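Local structure of leucine-rich repeat protein (Bacteroides thetaiotaomicron, 4ECN) at residues H386-M390 with F391-D395; Y394-R397 with L398-S401; S664-M667 with D668-K671; V678-S681 with Y682-I685; G722-K725 with N726-L729. The protein is of unknown function but, as an extracellular leucine-rich repeat protein, probably binds other proteins. All coordinates share one frame; numbering follows the deposited sequence.

Contact 1. Residues H386-M390 with F391-D395; sequences HYKKM and FLDYD
Phe391 and Tyr387, one turn apart at the end of helix 386-391, bring their rings together obliquely, with centroids 4.6 Å apart and planes at 47°. Phe391 CD2 lies over one face of the Tyr387 ring near its rim. Tyr387 swings there with CG anti to its own N (chi1 -167°), while Phe391 turns CG away from its carbonyl carbon. Met390 runs alongside Phe391, pointing the same way: its CG sits 3.6 Å above the centre of the Phe391 ring, a CH-pi contact, and its selenium stands obliquely to the same ring in a Met-aromatic contact. With an alanine at Phe391, Met390 CG would probably lose the ring face beneath it and the Tyr387 ring one of its covers. Lys388 O accepts Leu392 N at 2.8 Å and Asp393 N at 3.0 Å from opposite faces of its carbonyl plane. Lys388 bends at chi3 and chi4 to lay NZ on the syn lone pair of Asp393 OD2, 2.7 Å away. Since NZ also pairs with Asp599, and Asp393 OD1 with Lys601, charges of alternating sign tie this part of the chain to strand 596-601 and probably balance one another there.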
loop_
_atom_site.group_PDB
_atom_site.type_symbol
_atom_site.label_atom_id
_atom_site.label_comp_id
_atom_site.label_asym_id
_atom_site.label_seq_id
_atom_site.Cartn_x
_atom_site.Cartn_y
_atom_site.Cartn_z
ATOM N N HIS A 386 -3.172 2.622 -9.561
ATOM C CA HIS A 386 -3.392 1.631 -8.498
ATOM C C HIS A 386 -4.490 2.095 -7.543
ATOM O O HIS A 386 -5.417 1.310 -7.329
ATOM C CB HIS A 386 -2.124 1.310 -7.723
ATOM C CG HIS A 386 -2.290 0.141 -6.807
ATOM N ND1 HIS A 386 -2.539 0.308 -5.452
ATOM C CD2 HIS A 386 -2.281 -1.186 -7.088
ATOM C CE1 HIS A 386 -2.623 -0.914 -4.946
ATOM N NE2 HIS A 386 -2.497 -1.848 -5.897
ATOM N N TYR A 387 -4.454 3.381 -7.046
ATOM C CA TYR A 387 -5.501 3.896 -6.147
ATOM C C TYR A 387 -6.892 3.687 -6.769
ATOM O O TYR A 387 -7.794 3.160 -6.108
ATOM C CB TYR A 387 -5.302 5.386 -5.776
ATOM C CG TYR A 387 -6.187 5.838 -4.621
ATOM C CD1 TYR A 387 -5.790 5.663 -3.303
ATOM C CD2 TYR A 387 -7.444 6.393 -4.851
ATOM C CE1 TYR A 387 -6.610 6.045 -2.240
ATOM C CE2 TYR A 387 -8.284 6.768 -3.792
ATOM C CZ TYR A 387 -7.864 6.584 -2.486
ATOM O OH TYR A 387 -8.681 6.959 -1.441
ATOM N N LYS A 388 -7.039 4.043 -8.052
ATOM C CA LYS A 388 -8.296 3.931 -8.785
ATOM C C LYS A 388 -8.807 2.484 -8.777
ATOM O O LYS A 388 -9.972 2.270 -8.467
ATOM C CB LYS A 388 -8.112 4.440 -10.219
ATOM C CG LYS A 388 -9.418 4.749 -10.923
ATOM C CD LYS A 388 -9.209 5.474 -12.247
ATOM C CE LYS A 388 -8.767 4.619 -13.422
ATOM N NZ LYS A 388 -9.913 4.004 -14.140
ATOM N N LYS A 389 -7.931 1.500 -9.075
ATOM C CA LYS A 389 -8.286 0.079 -9.164
ATOM C C LYS A 389 -8.590 -0.501 -7.784
ATOM O O LYS A 389 -9.503 -1.334 -7.649
ATOM C CB LYS A 389 -7.168 -0.753 -9.858
ATOM C CG LYS A 389 -6.892 -0.303 -11.311
ATOM C CD LYS A 389 -5.896 -1.205 -12.083
ATOM C CE LYS A 389 -5.001 -0.473 -13.086
ATOM N NZ LYS A 389 -3.667 -0.082 -12.500
HETATM N N MSE A 390 -7.846 -0.055 -6.765
HETATM C CA MSE A 390 -8.004 -0.538 -5.393
HETATM C C MSE A 390 -9.259 -0.032 -4.727
HETATM O O MSE A 390 -9.785 -0.768 -3.903
HETATM C CB MSE A 390 -6.800 -0.135 -4.530
HETATM C CG MSE A 390 -6.923 -0.557 -3.058
HETATM SE SE MSE A 390 -5.245 -1.010 -2.268
HETATM C CE MSE A 390 -5.544 -0.423 -0.622
ATOM N N PHE A 391 -9.727 1.205 -5.023
ATOM C CA PHE A 391 -10.889 1.716 -4.303
ATOM C C PHE A 391 -12.023 2.284 -5.130
ATOM O O PHE A 391 -13.055 2.591 -4.526
ATOM C CB PHE A 391 -10.457 2.874 -3.388
ATOM C CG PHE A 391 -9.362 2.578 -2.392
ATOM C CD1 PHE A 391 -9.632 1.876 -1.224
ATOM C CD2 PHE A 391 -8.071 3.050 -2.593
ATOM C CE1 PHE A 391 -8.619 1.606 -0.309
ATOM C CE2 PHE A 391 -7.067 2.803 -1.658
ATOM C CZ PHE A 391 -7.356 2.113 -0.513
ATOM N N LEU A 392 -11.867 2.538 -6.444
ATOM C CA LEU A 392 -12.945 3.290 -7.088
ATOM C C LEU A 392 -13.644 2.528 -8.194
ATOM O O LEU A 392 -14.877 2.493 -8.193
ATOM C CB LEU A 392 -12.406 4.615 -7.642
ATOM C CG LEU A 392 -11.501 5.437 -6.669
ATOM C CD1 LEU A 392 -10.735 6.549 -7.389
ATOM C CD2 LEU A 392 -12.238 5.880 -5.411
ATOM N N ASP A 393 -12.908 1.965 -9.147
ATOM C CA ASP A 393 -13.508 1.265 -10.291
ATOM C C ASP A 393 -14.152 -0.049 -9.921
ATOM O O ASP A 393 -13.616 -0.799 -9.088
ATOM C CB ASP A 393 -12.441 0.957 -11.357
ATOM C CG ASP A 393 -11.828 2.129 -12.088
ATOM O OD1 ASP A 393 -12.562 3.114 -12.361
ATOM O OD2 ASP A 393 -10.664 2.002 -12.522
ATOM N N TYR A 394 -15.243 -0.368 -10.622
ATOM C CA TYR A 394 -15.944 -1.639 -10.537
ATOM C C TYR A 394 -16.754 -1.833 -11.810
ATOM O O TYR A 394 -17.193 -0.854 -12.414
ATOM C CB TYR A 394 -16.824 -1.755 -9.267
ATOM C CG TYR A 394 -18.147 -1.020 -9.300
ATOM C CD1 TYR A 394 -18.210 0.351 -9.083
ATOM C CD2 TYR A 394 -19.348 -1.713 -9.453
ATOM C CE1 TYR A 394 -19.430 1.027 -9.065
ATOM C CE2 TYR A 394 -20.578 -1.052 -9.420
ATOM C CZ TYR A 394 -20.615 0.325 -9.246
ATOM O OH TYR A 394 -21.824 0.996 -9.249
ATOM N N ASP A 395 -16.906 -3.090 -12.241
ATOM C CA ASP A 395 -17.691 -3.497 -13.413
ATOM C C ASP A 395 -19.186 -3.136 -13.156
ATOM O O ASP A 395 -19.794 -3.627 -12.189
ATOM C CB ASP A 395 -17.469 -5.007 -13.649
ATOM C CG ASP A 395 -17.957 -5.587 -14.959
ATOM O OD1 ASP A 395 -19.058 -5.191 -15.412
ATOM O OD2 ASP A 395 -17.273 -6.504 -15.499
#

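Contact 2. Residues Y394-R397 with L398-S401; sequences YDQR and LNLS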
loop_
_atom_site.group_PDB
_atom_site.type_symbol
_atom_site.label_atom_id
_atom_site.label_comp_id
_atom_site.label_asym_id
_atom_site.label_seq_id
_atom_site.Cartn_x
_atom_site.Cartn_y
_atom_site.Cartn_z
ATOM N N TYR A 394 -15.243 -0.368 -10.622
ATOM C CA TYR A 394 -15.944 -1.639 -10.537
ATOM C C TYR A 394 -16.754 -1.833 -11.810
ATOM O O TYR A 394 -17.193 -0.854 -12.414
ATOM C CB TYR A 394 -16.824 -1.755 -9.267
ATOM C CG TYR A 394 -18.147 -1.020 -9.300
ATOM C CD1 TYR A 394 -18.210 0.351 -9.083
ATOM C CD2 TYR A 394 -19.348 -1.713 -9.453
ATOM C CE1 TYR A 394 -19.430 1.027 -9.065
ATOM C CE2 TYR A 394 -20.578 -1.052 -9.420
ATOM C CZ TYR A 394 -20.615 0.325 -9.246
ATOM O OH TYR A 394 -21.824 0.996 -9.249
ATOM N N ASP A 395 -16.906 -3.090 -12.241
ATOM C CA ASP A 395 -17.691 -3.497 -13.413
ATOM C C ASP A 395 -19.186 -3.136 -13.156
ATOM O O ASP A 395 -19.794 -3.627 -12.189
ATOM C CB ASP A 395 -17.469 -5.007 -13.649
ATOM C CG ASP A 395 -17.957 -5.587 -14.959
ATOM O OD1 ASP A 395 -19.058 -5.191 -15.412
ATOM O OD2 ASP A 395 -17.273 -6.504 -15.499
ATOM N N GLN A 396 -19.736 -2.201 -13.978
ATOM C CA GLN A 396 -21.108 -1.674 -13.838
ATOM C C GLN A 396 -22.172 -2.754 -13.961
ATOM O O GLN A 396 -23.282 -2.562 -13.450
ATOM C CB GLN A 396 -21.409 -0.571 -14.857
ATOM C CG GLN A 396 -20.745 0.746 -14.503
ATOM C CD GLN A 396 -21.004 1.165 -13.082
ATOM O OE1 GLN A 396 -22.141 1.373 -12.648
ATOM N NE2 GLN A 396 -19.939 1.297 -12.336
ATOM N N ARG A 397 -21.816 -3.910 -14.559
ATOM C CA ARG A 397 -22.725 -5.056 -14.679
ATOM C C ARG A 397 -22.926 -5.772 -13.308
ATOM O O ARG A 397 -23.810 -6.609 -13.226
ATOM C CB ARG A 397 -22.247 -6.040 -15.742
ATOM C CG ARG A 397 -22.260 -5.412 -17.147
ATOM C CD ARG A 397 -21.592 -6.295 -18.178
ATOM N NE ARG A 397 -20.215 -6.628 -17.802
ATOM C CZ ARG A 397 -19.455 -7.513 -18.435
ATOM N NH1 ARG A 397 -19.919 -8.155 -19.504
ATOM N NH2 ARG A 397 -18.232 -7.776 -17.999
ATOM N N LEU A 398 -22.215 -5.360 -12.225
ATOM C CA LEU A 398 -22.400 -5.885 -10.860
ATOM C C LEU A 398 -23.648 -5.254 -10.195
ATOM O O LEU A 398 -23.966 -5.593 -9.051
ATOM C CB LEU A 398 -21.151 -5.632 -9.970
ATOM C CG LEU A 398 -19.832 -6.323 -10.337
ATOM C CD1 LEU A 398 -18.671 -5.640 -9.679
ATOM C CD2 LEU A 398 -19.861 -7.791 -9.995
ATOM N N ASN A 399 -24.318 -4.301 -10.903
ATOM C CA ASN A 399 -25.551 -3.617 -10.490
ATOM C C ASN A 399 -26.787 -4.348 -11.088
ATOM O O ASN A 399 -27.937 -4.015 -10.770
ATOM C CB ASN A 399 -25.519 -2.136 -10.907
ATOM C CG ASN A 399 -24.365 -1.308 -10.343
ATOM O OD1 ASN A 399 -23.838 -0.432 -11.021
ATOM N ND2 ASN A 399 -23.941 -1.535 -9.099
ATOM N N LEU A 400 -26.531 -5.353 -11.956
ATOM C CA LEU A 400 -27.561 -6.200 -12.540
ATOM C C LEU A 400 -27.920 -7.268 -11.562
ATOM O O LEU A 400 -27.137 -7.551 -10.645
ATOM C CB LEU A 400 -27.076 -6.827 -13.855
ATOM C CG LEU A 400 -26.791 -5.904 -15.049
ATOM C CD1 LEU A 400 -25.993 -6.630 -16.098
ATOM C CD2 LEU A 400 -28.068 -5.431 -15.687
ATOM N N SER A 401 -29.074 -7.903 -11.760
ATOM C CA SER A 401 -29.525 -9.019 -10.928
ATOM C C SER A 401 -28.627 -10.217 -11.110
ATOM O O SER A 401 -27.982 -10.339 -12.167
ATOM C CB SER A 401 -30.954 -9.408 -11.287
ATOM O OG SER A 401 -31.056 -9.904 -12.615
#
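Tyr394 meets Leu398 at its ring edge, CD2 lying 4.0 Å from Leu398 CD1 near the plane of the ring, and the two side chains run past each other in opposite directions. The ring also crosses Asn399 at about a right angle, the ring and amide planes 73° apart, and its hydroxyl bonds to Asp650 on strand 646-650. Asp395 receives Leu398 N on its carbonyl oxygen at 3.0 Å, the donor standing above the carbonyl plane. Its carboxylate OD1 takes Arg397 N at 3.2 Å, an Asx turn that opens the 3-10 segment 396-399. This short turn belongs to the long excursion between strands 351-353 and 452-456 of the leucine-rich repeat sheet, and rests on strands further along the solenoid. Gln396 lies side by side with Asn399, and its backbone O accepts Asn399 N. Arg397, its chain bent at chi3 (-56°), grips Asp395 side-on in a salt bridge: NE reaches OD1 and NH2 reaches OD2, both on syn lone pairs and both 3.0 Å away, within the guanidinium plane, while NH1 donates to Lys415 O. Nearer the backbone, Arg397 CB packs 3.8 Å from Leu400 CD1, whose side chain leans on Ile408 of helix 402-409.

Contact 3. Residues S664-M667 with D668-K671; sequences SCSM and DDYK
Cys665 and Tyr670 meet sulfur to ring edge: SG stands 5.2 Å from the centroid of the Tyr670 ring and close to its plane, a sulfur-aromatic contact. The same sulfur touches Tyr670 CB at 3.9 Å, so it is lodged where the side chain leaves the backbone. Tyr670 holds CG anti to its own N (chi1 -169°), which carries the ring outward, away from the turn and onto Glu691 and Leu692 of helix 690-694. Met667, bent at chi2 and chi3, sends its methyl CE to the ring edge, 4.5 Å from CD2, and covers Glu691 and Ala694 of that helix. Ser666 and Asp669 face each other on a different side of the turn. With OG between its N and its carbonyl carbon (chi1 59°), the serine hydroxyl is set to give a weak hydrogen bond to Asp669 OD2, 2.9 Å away, and to accept a long, weak one from Asp669 N. Ser666 O draws Asp669 N and Tyr670 N, both weakly, the latter at 3.1 Å. This turn lies in the loop joining strands 646-650 and 675-679, neighbours in the parallel sheet of the leucine-rich repeat solenoid. Because these polar bonds are all weak, the turn probably depends on several of them together, on Asn636, which bonds Asp669 O and Lys671 N, and on the packing of Met667 and Tyr670 against helix 690-694.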
loop_
_atom_site.group_PDB
_atom_site.type_symbol
_atom_site.label_atom_id
_atom_site.label_comp_id
_atom_site.label_asym_id
_atom_site.label_seq_id
_atom_site.Cartn_x
_atom_site.Cartn_y
_atom_site.Cartn_z
ATOM N N SER A 664 -32.778 18.339 -17.564
ATOM C CA SER A 664 -33.164 19.748 -17.318
ATOM C C SER A 664 -33.271 20.580 -18.628
ATOM O O SER A 664 -33.960 21.601 -18.639
ATOM C CB SER A 664 -32.190 20.432 -16.364
ATOM O OG SER A 664 -30.843 20.111 -16.667
ATOM N N CYS A 665 -32.621 20.141 -19.720
ATOM C CA CYS A 665 -32.649 20.853 -21.001
ATOM C C CYS A 665 -33.812 20.359 -21.877
ATOM O O CYS A 665 -34.466 19.368 -21.552
ATOM C CB CYS A 665 -31.311 20.703 -21.730
ATOM S SG CYS A 665 -30.934 19.016 -22.285
ATOM N N SER A 666 -34.034 21.038 -23.013
ATOM C CA SER A 666 -35.042 20.668 -23.998
ATOM C C SER A 666 -34.591 19.416 -24.764
ATOM O O SER A 666 -33.399 19.103 -24.789
ATOM C CB SER A 666 -35.298 21.827 -24.954
ATOM O OG SER A 666 -34.111 22.216 -25.623
HETATM N N MSE A 667 -35.532 18.698 -25.381
HETATM C CA MSE A 667 -35.220 17.491 -26.131
HETATM C C MSE A 667 -34.315 17.819 -27.339
HETATM O O MSE A 667 -33.416 17.044 -27.686
HETATM C CB MSE A 667 -36.533 16.842 -26.576
HETATM C CG MSE A 667 -36.366 15.490 -27.249
HETATM SE SE MSE A 667 -35.492 14.175 -26.111
HETATM C CE MSE A 667 -34.182 13.541 -27.342
ATOM N N ASP A 668 -34.525 19.004 -27.926
ATOM C CA ASP A 668 -33.800 19.514 -29.091
ATOM C C ASP A 668 -32.330 19.851 -28.745
ATOM O O ASP A 668 -31.463 19.767 -29.623
ATOM C CB ASP A 668 -34.524 20.756 -29.631
ATOM C CG ASP A 668 -36.027 20.542 -29.758
ATOM O OD1 ASP A 668 -36.444 19.693 -30.590
ATOM O OD2 ASP A 668 -36.786 21.165 -28.971
ATOM N N ASP A 669 -32.057 20.205 -27.472
ATOM C CA ASP A 669 -30.715 20.525 -26.977
ATOM C C ASP A 669 -29.983 19.296 -26.428
ATOM O O ASP A 669 -28.749 19.324 -26.344
ATOM C CB ASP A 669 -30.790 21.584 -25.870
ATOM C CG ASP A 669 -31.176 22.984 -26.304
ATOM O OD1 ASP A 669 -30.952 23.329 -27.494
ATOM O OD2 ASP A 669 -31.642 23.757 -25.442
ATOM N N TYR A 670 -30.732 18.229 -26.034
ATOM C CA TYR A 670 -30.152 17.016 -25.447
ATOM C C TYR A 670 -29.321 16.249 -26.501
ATOM O O TYR A 670 -29.821 15.972 -27.602
ATOM C CB TYR A 670 -31.235 16.127 -24.836
ATOM C CG TYR A 670 -30.649 15.014 -23.996
ATOM C CD1 TYR A 670 -29.851 15.294 -22.891
ATOM C CD2 TYR A 670 -30.913 13.687 -24.285
ATOM C CE1 TYR A 670 -29.288 14.273 -22.129
ATOM C CE2 TYR A 670 -30.370 12.658 -23.521
ATOM C CZ TYR A 670 -29.563 12.953 -22.439
ATOM O OH TYR A 670 -29.022 11.930 -21.695
ATOM N N LYS A 671 -28.030 15.955 -26.149
ATOM C CA LYS A 671 -26.986 15.316 -26.988
ATOM C C LYS A 671 -26.804 13.794 -26.759
ATOM O O LYS A 671 -26.020 13.170 -27.474
ATOM C CB LYS A 671 -25.607 15.976 -26.717
ATOM C CG LYS A 671 -25.488 17.480 -26.999
ATOM C CD LYS A 671 -24.134 18.087 -26.545
ATOM C CE LYS A 671 -23.945 18.220 -25.034
ATOM N NZ LYS A 671 -22.597 18.731 -24.647
#

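Contact 4. Residues V678-S681 with Y682-I685; sequences VTLS and YNEI
With chi1 at -87° and chi2 at -63°, Asn683 folds its amide back toward the end of strand 675-679, where ND2 meets Leu680 O at 3.1 Å. The N-H points almost straight at the oxygen (175°), and the oxygen lies in the amide plane, although ND2 itself stands well above the carbonyl plane of Leu680. Ile685, its CG1 anti to the carbonyl carbon, brings CD1 to 3.9 Å from Leu680 CB. Val678, Leu680, Asn683 and Ile685 fill the LxLxxNxL pattern of a leucine-rich repeat, and Asn683 is a rung of its asparagine ladder: ND2 also reaches Phe651 O, OD1 accepts Ile656 N, and Asn707 of the following repeat donates to Leu680 O. A leucine in place of Asn683 would probably leave Ile656 N and Phe651 O without their mate, and Leu680 O without one of its donors. Between Ser681 and Asn683, Tyr682 stacks its ring on Tyr653.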
loop_
_atom_site.group_PDB
_atom_site.type_symbol
_atom_site.label_atom_id
_atom_site.label_comp_id
_atom_site.label_asym_id
_atom_site.label_seq_id
_atom_site.Cartn_x
_atom_site.Cartn_y
_atom_site.Cartn_z
ATOM N N VAL A 678 -25.389 2.182 -19.031
ATOM C CA VAL A 678 -25.979 3.342 -18.361
ATOM C C VAL A 678 -26.677 2.821 -17.125
ATOM O O VAL A 678 -27.571 1.983 -17.254
ATOM C CB VAL A 678 -26.908 4.174 -19.280
ATOM C CG1 VAL A 678 -27.595 5.287 -18.501
ATOM C CG2 VAL A 678 -26.131 4.746 -20.460
ATOM N N THR A 679 -26.202 3.241 -15.923
ATOM C CA THR A 679 -26.779 2.780 -14.668
ATOM C C THR A 679 -27.623 3.880 -14.091
ATOM O O THR A 679 -27.112 4.956 -13.775
ATOM C CB THR A 679 -25.717 2.313 -13.680
ATOM O OG1 THR A 679 -24.740 1.500 -14.340
ATOM C CG2 THR A 679 -26.327 1.614 -12.458
ATOM N N LEU A 680 -28.922 3.612 -13.974
ATOM C CA LEU A 680 -29.891 4.558 -13.457
ATOM C C LEU A 680 -30.755 3.908 -12.393
ATOM O O LEU A 680 -31.861 4.369 -12.133
ATOM C CB LEU A 680 -30.752 5.097 -14.609
ATOM C CG LEU A 680 -30.082 6.066 -15.593
ATOM C CD1 LEU A 680 -30.879 6.175 -16.878
ATOM C CD2 LEU A 680 -29.836 7.413 -14.957
ATOM N N SER A 681 -30.238 2.856 -11.748
ATOM C CA SER A 681 -30.942 2.135 -10.682
ATOM C C SER A 681 -30.943 2.982 -9.411
ATOM O O SER A 681 -30.045 3.817 -9.243
ATOM C CB SER A 681 -30.324 0.766 -10.442
ATOM O OG SER A 681 -28.951 0.890 -10.135
ATOM N N TYR A 682 -31.992 2.829 -8.557
ATOM C CA TYR A 682 -32.217 3.592 -7.315
ATOM C C TYR A 682 -32.279 5.062 -7.644
ATOM O O TYR A 682 -31.316 5.811 -7.439
ATOM C CB TYR A 682 -31.184 3.318 -6.218
ATOM C CG TYR A 682 -31.161 1.876 -5.771
ATOM C CD1 TYR A 682 -30.376 0.932 -6.434
ATOM C CD2 TYR A 682 -31.914 1.453 -4.679
ATOM C CE1 TYR A 682 -30.341 -0.397 -6.022
ATOM C CE2 TYR A 682 -31.871 0.127 -4.246
ATOM C CZ TYR A 682 -31.068 -0.790 -4.912
ATOM O OH TYR A 682 -31.009 -2.104 -4.507
ATOM N N ASN A 683 -33.414 5.451 -8.227
ATOM C CA ASN A 683 -33.723 6.831 -8.593
ATOM C C ASN A 683 -35.210 7.027 -8.404
ATOM O O ASN A 683 -35.799 6.329 -7.585
ATOM C CB ASN A 683 -33.234 7.164 -10.009
ATOM C CG ASN A 683 -31.801 7.629 -10.011
ATOM O OD1 ASN A 683 -31.494 8.648 -9.432
ATOM N ND2 ASN A 683 -30.889 6.915 -10.645
ATOM N N GLU A 684 -35.810 7.996 -9.070
ATOM C CA GLU A 684 -37.232 8.269 -8.908
ATOM C C GLU A 684 -37.875 8.430 -10.279
ATOM O O GLU A 684 -38.824 9.202 -10.450
ATOM C CB GLU A 684 -37.439 9.508 -8.033
ATOM C CG GLU A 684 -36.912 9.362 -6.614
ATOM C CD GLU A 684 -37.059 10.594 -5.751
ATOM O OE1 GLU A 684 -38.178 11.151 -5.683
ATOM O OE2 GLU A 684 -36.059 10.977 -5.106
ATOM N N ILE A 685 -37.353 7.661 -11.254
ATOM C CA ILE A 685 -37.763 7.648 -12.651
ATOM C C ILE A 685 -39.139 7.040 -12.759
ATOM O O ILE A 685 -39.362 5.883 -12.367
ATOM C CB ILE A 685 -36.715 6.886 -13.496
ATOM C CG1 ILE A 685 -35.359 7.655 -13.497
ATOM C CG2 ILE A 685 -37.232 6.633 -14.913
ATOM C CD1 ILE A 685 -34.179 6.830 -13.848
#

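Contact 5. Residues G722-K725 with N726-L729; sequences GNYK and NTYL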
loop_
_atom_site.group_PDB
_atom_site.type_symbol
_atom_site.label_atom_id
_atom_site.label_comp_id
_atom_site.label_asym_id
_atom_site.label_seq_id
_atom_site.Cartn_x
_atom_site.Cartn_y
_atom_site.Cartn_z
ATOM N N GLY A 722 -41.056 4.022 -37.282
ATOM C CA GLY A 722 -39.643 3.728 -37.412
ATOM C C GLY A 722 -39.042 3.356 -36.083
ATOM O O GLY A 722 -39.761 3.191 -35.090
ATOM N N ASN A 723 -37.722 3.207 -36.075
ATOM C CA ASN A 723 -36.904 2.903 -34.902
ATOM C C ASN A 723 -35.794 3.889 -34.782
ATOM O O ASN A 723 -35.338 4.414 -35.797
ATOM C CB ASN A 723 -36.318 1.487 -34.965
ATOM C CG ASN A 723 -37.298 0.385 -34.738
ATOM O OD1 ASN A 723 -38.113 0.411 -33.809
ATOM N ND2 ASN A 723 -37.155 -0.667 -35.512
ATOM N N TYR A 724 -35.316 4.107 -33.554
ATOM C CA TYR A 724 -34.166 4.970 -33.347
ATOM C C TYR A 724 -32.898 4.178 -33.759
ATOM O O TYR A 724 -32.862 2.945 -33.659
ATOM C CB TYR A 724 -34.113 5.507 -31.914
ATOM C CG TYR A 724 -35.262 6.437 -31.573
ATOM C CD1 TYR A 724 -35.531 7.565 -32.348
ATOM C CD2 TYR A 724 -36.023 6.241 -30.424
ATOM C CE1 TYR A 724 -36.559 8.444 -32.015
ATOM C CE2 TYR A 724 -37.039 7.129 -30.066
ATOM C CZ TYR A 724 -37.304 8.231 -30.863
ATOM O OH TYR A 724 -38.335 9.087 -30.525
ATOM N N LYS A 725 -31.918 4.913 -34.333
ATOM C CA LYS A 725 -30.650 4.528 -34.955
ATOM C C LYS A 725 -29.916 3.410 -34.212
ATOM O O LYS A 725 -29.425 2.500 -34.889
ATOM C CB LYS A 725 -29.763 5.773 -35.008
ATOM C CG LYS A 725 -28.417 5.705 -35.733
ATOM C CD LYS A 725 -27.625 6.964 -35.370
ATOM C CE LYS A 725 -26.347 7.155 -36.134
ATOM N NZ LYS A 725 -25.715 8.458 -35.781
ATOM N N ASN A 726 -29.820 3.458 -32.857
ATOM C CA ASN A 726 -29.011 2.452 -32.157
ATOM C C ASN A 726 -29.762 1.542 -31.169
ATOM O O ASN A 726 -29.107 0.727 -30.501
ATOM C CB ASN A 726 -27.909 3.140 -31.395
ATOM C CG ASN A 726 -26.771 3.553 -32.279
ATOM O OD1 ASN A 726 -26.319 2.794 -33.162
ATOM N ND2 ASN A 726 -26.241 4.750 -32.025
ATOM N N THR A 727 -31.110 1.599 -31.146
ATOM C CA THR A 727 -31.968 0.768 -30.288
ATOM C C THR A 727 -31.593 -0.748 -30.415
ATOM O O THR A 727 -31.572 -1.433 -29.404
ATOM C CB THR A 727 -33.451 1.008 -30.652
ATOM O OG1 THR A 727 -33.732 2.396 -30.567
ATOM C CG2 THR A 727 -34.406 0.299 -29.722
ATOM N N TYR A 728 -31.244 -1.237 -31.642
ATOM C CA TYR A 728 -30.895 -2.635 -31.944
ATOM C C TYR A 728 -29.709 -3.136 -31.071
ATOM O O TYR A 728 -29.579 -4.346 -30.871
ATOM C CB TYR A 728 -30.573 -2.821 -33.445
ATOM C CG TYR A 728 -29.203 -2.344 -33.873
ATOM C CD1 TYR A 728 -28.962 -0.997 -34.143
ATOM C CD2 TYR A 728 -28.136 -3.234 -33.982
ATOM C CE1 TYR A 728 -27.687 -0.542 -34.488
ATOM C CE2 TYR A 728 -26.856 -2.790 -34.315
ATOM C CZ TYR A 728 -26.635 -1.443 -34.577
ATOM O OH TYR A 728 -25.378 -1.008 -34.948
ATOM N N LEU A 729 -28.850 -2.218 -30.578
ATOM C CA LEU A 729 -27.715 -2.570 -29.715
ATOM C C LEU A 729 -28.141 -3.043 -28.313
ATOM O O LEU A 729 -27.332 -3.685 -27.647
ATOM C CB LEU A 729 -26.770 -1.372 -29.539
ATOM C CG LEU A 729 -26.055 -0.845 -30.761
ATOM C CD1 LEU A 729 -25.282 0.400 -30.415
ATOM C CD2 LEU A 729 -25.116 -1.878 -31.349
HETATM O O HOH W 1 -32.143 0.359 -34.102
#
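Tyr724 and Thr727 close a type I beta turn, and hydrogen bonding is the first kind of interaction that joins them. Tyr724 O accepts Thr727 N at 3.3 Å, a weak bond although fairly straight at 156°. Thr727 OG1 lies at a similar distance from the same oxygen, but its proton may go instead to Leu717 O. Leu729 N bonds to Asn726 O within the 3-10 segment 727-729. Water gives the second kind of link: water 1 donates to Tyr724 O at 2.7 Å and accepts from Tyr728 N at 3.1 Å, bridging the turn to the start of that segment. The remaining touches are van der Waals. Thr727 OG1, beside its own N and anti to the carbonyl carbon (chi1 -55°), rests 3.4 Å from Tyr724 CB. Tyr728 takes the crowded position between its N and carbonyl carbon (chi1 78°), which turns the ring edge to Lys725 O, 3.5 Å from CE1. In the loop between strands 701-703 and 732-734 of the leucine-rich repeat solenoid, the Tyr724 side chain touches Phe693 and Ala694 of helix 690-694, while Asn726 ND2 donates to Gly696 O. Tyr724 O takes part in both the weak turn bond and the water bridge, so this surface bend is probably held by direct and solvent-mediated bonds together.

Contacts 1 and 2 are consecutive, sharing Tyr394 and Asp395 with centres 14 Å apart, and together carry the excursion from helix 386-391 across successive strands of the solenoid. Contact 2 then meets contact 4, centres 13 Å apart, where the Gln396 and Asn399 side chains come against Thr679 at the end of strand 675-679. Contact 4 follows contact 3 along the chain, about 8 Å away between nearest atoms. Contacts 3 and 5 do not touch, their nearest atoms being about 7 Å apart, yet both pack against helix 690-694, contact 3 with Met667 and Tyr670, contact 5 with Tyr724. The sodium ion, held at Gln314 and Val317, involves none of the five.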